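Local coordinates for protein major mite allergen Der p 23 (PDB 4ZCE) that is a major house dust mite allergen recognised by IgE, a peritrophin-like protein that does not bind chitin in vitro, at residues Phe14-Pro17 / Phe23-Cys26. Sequence-based numbering, arbitrary orientation.
Sequences FADP and FYIC
Phe14 and Tyr24 form an antiparallel hydrogen-bonded pair that ties the two arms of a beta hairpin together. Phe14 N donates to Tyr24 O at 2.9 Å, and Tyr24 N returns the bond to Phe14 O at 2.8 Å; both are nearly straight.

Sulfur-aromatic packing follows on the face that carries both rings. Phe14 CE2 lies 3.7 Å from Cys26 SG, the sulfur meeting the ring obliquely. With CG anti to its own carbonyl carbon (chi1 -56°), Phe14 swings its ring toward Cys26, whose sulfur forms the disulfide with Cys7.

Van der Waals packing takes over at the other end. The Asp16 carboxylate is tilted 51° from the Tyr24 ring, its CG 3.9 Å from Tyr24 CE1, while Ala15 O meets that ring at its edge. The polar link is a water whose oxygen bridges Asp16 and Tyr24, donating to Asp16 OD1 at 2.7 Å and also bonding Tyr24 OH. Lys18 N also bonds OD1 and His33 holds OD2, which fixes the carboxylate.

In this peritrophin-like domain, strand 22-27 is the middle of a three-stranded antiparallel sheet, between 12-15 and 30-35, with Phe5 and His33 stacked on Tyr24 and Trp42 of strand 42-43 stacked with Phe23.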
ATOM      1  N   PHE A  14       7.900  -1.196  -7.424  1.00 10.87           N
ATOM      2  CA  PHE A  14       8.648  -0.076  -7.981  1.00 14.18           C
ATOM      3  C   PHE A  14       7.887   1.227  -7.946  1.00 13.67           C
ATOM      4  O   PHE A  14       6.671   1.276  -8.093  1.00 12.14           O
ATOM      5  CB  PHE A  14       9.052  -0.390  -9.419  1.00 13.27           C
ATOM      6  CG  PHE A  14       9.831  -1.661  -9.536  1.00 14.61           C
ATOM      7  CD1 PHE A  14      11.190  -1.670  -9.307  1.00 20.32           C
ATOM      8  CD2 PHE A  14       9.198  -2.856  -9.823  1.00 13.54           C
ATOM      9  CE1 PHE A  14      11.900  -2.846  -9.391  1.00 23.76           C
ATOM     10  CE2 PHE A  14       9.909  -4.023  -9.906  1.00 17.65           C
ATOM     11  CZ  PHE A  14      11.255  -4.018  -9.684  1.00 15.20           C
ATOM     12  N   ALA A  15       8.635   2.297  -7.748  1.00 14.20           N
ATOM     13  CA  ALA A  15       8.062   3.620  -7.716  1.00 10.93           C
ATOM     14  C   ALA A  15       7.408   3.971  -9.041  1.00 14.02           C
ATOM     15  O   ALA A  15       7.842   3.520 -10.108  1.00 14.64           O
ATOM     16  CB  ALA A  15       9.129   4.625  -7.396  1.00 13.98           C
ATOM     17  N   ASP A  16       6.369   4.793  -8.948  1.00 12.63           N
ATOM     18  CA  ASP A  16       5.802   5.472 -10.102  1.00 15.07           C
ATOM     19  C   ASP A  16       6.455   6.850 -10.177  1.00 14.57           C
ATOM     20  O   ASP A  16       6.144   7.722  -9.372  1.00 15.26           O
ATOM     21  CB  ASP A  16       4.284   5.603  -9.955  1.00 12.24           C
ATOM     22  CG  ASP A  16       3.641   6.296 -11.136  1.00 15.16           C
ATOM     23  OD1 ASP A  16       4.378   6.852 -11.979  1.00 15.76           O
ATOM     24  OD2 ASP A  16       2.396   6.301 -11.224  1.00 14.38           O
ATOM     25  N   PRO A  17       7.353   7.070 -11.155  1.00 18.33           N
ATOM     26  CA  PRO A  17       8.032   8.370 -11.241  1.00 21.69           C
ATOM     27  C   PRO A  17       7.100   9.565 -11.500  1.00 17.63           C
ATOM     28  O   PRO A  17       7.532  10.709 -11.326  1.00 24.12           O
ATOM     29  CB  PRO A  17       9.012   8.182 -12.414  1.00 22.73           C
ATOM     30  CG  PRO A  17       8.557   6.957 -13.131  1.00 27.77           C
ATOM     31  CD  PRO A  17       7.873   6.101 -12.134  1.00 26.00           C
ATOM     32  N   PHE A  23       2.445   3.210  -7.366  1.00  9.74           N
ATOM     33  CA  PHE A  23       3.583   2.325  -7.581  1.00 12.45           C
ATOM     34  C   PHE A  23       3.194   1.210  -8.536  1.00 11.06           C
ATOM     35  O   PHE A  23       2.038   1.102  -8.948  1.00 11.46           O
ATOM     36  CB  PHE A  23       4.088   1.762  -6.238  1.00 11.49           C
ATOM     37  CG  PHE A  23       3.063   0.959  -5.463  1.00 10.98           C
ATOM     38  CD1 PHE A  23       2.083   1.590  -4.722  1.00 10.78           C
ATOM     39  CD2 PHE A  23       3.094  -0.429  -5.463  1.00 11.30           C
ATOM     40  CE1 PHE A  23       1.152   0.852  -4.000  1.00 11.51           C
ATOM     41  CE2 PHE A  23       2.158  -1.161  -4.718  1.00 12.08           C
ATOM     42  CZ  PHE A  23       1.204  -0.514  -3.996  1.00 10.01           C
ATOM     43  N   TYR A  24       4.168   0.388  -8.900  1.00 10.44           N
ATOM     44  CA  TYR A  24       3.947  -0.735  -9.781  1.00 11.02           C
ATOM     45  C   TYR A  24       4.348  -2.036  -9.100  1.00 11.57           C
ATOM     46  O   TYR A  24       5.370  -2.111  -8.422  1.00 11.51           O
ATOM     47  CB  TYR A  24       4.745  -0.572 -11.080  1.00  9.38           C
ATOM     48  CG  TYR A  24       4.255   0.559 -11.956  1.00 10.43           C
ATOM     49  CD1 TYR A  24       4.854   1.810 -11.895  1.00 13.55           C
ATOM     50  CD2 TYR A  24       3.201   0.378 -12.841  1.00 13.26           C
ATOM     51  CE1 TYR A  24       4.417   2.860 -12.704  1.00 13.03           C
ATOM     52  CE2 TYR A  24       2.764   1.414 -13.654  1.00 14.30           C
ATOM     53  CZ  TYR A  24       3.372   2.654 -13.574  1.00 12.59           C
ATOM     54  OH  TYR A  24       2.913   3.677 -14.386  1.00 18.12           O
ATOM     55  N   ILE A  25       3.541  -3.066  -9.300  1.00 12.34           N
ATOM     56  CA  ILE A  25       3.889  -4.399  -8.841  1.00 11.71           C
ATOM     57  C   ILE A  25       4.162  -5.255 -10.062  1.00 12.85           C
ATOM     58  O   ILE A  25       3.328  -5.328 -10.976  1.00 13.65           O
ATOM     59  CB  ILE A  25       2.763  -5.043  -7.999  1.00 11.87           C
ATOM     60  CG1 ILE A  25       2.371  -4.128  -6.836  1.00 14.82           C
ATOM     61  CG2 ILE A  25       3.225  -6.397  -7.489  1.00 14.06           C
ATOM     62  CD1 ILE A  25       1.192  -4.643  -6.004  1.00 17.44           C
ATOM     63  N   CYS A  26       5.343  -5.867 -10.085  1.00 11.96           N
ATOM     64  CA  CYS A  26       5.741  -6.747 -11.176  1.00 13.41           C
ATOM     65  C   CYS A  26       5.612  -8.206 -10.755  1.00 15.44           C
ATOM     66  O   CYS A  26       6.035  -8.593  -9.666  1.00 17.22           O
ATOM     67  CB  CYS A  26       7.175  -6.450 -11.623  1.00 14.61           C
ATOM     68  SG  CYS A  26       7.338  -4.858 -12.502  1.00 15.31           S
TER
HETATM   69  O   HOH W   1       3.971   5.973 -14.490  1.00 24.81           O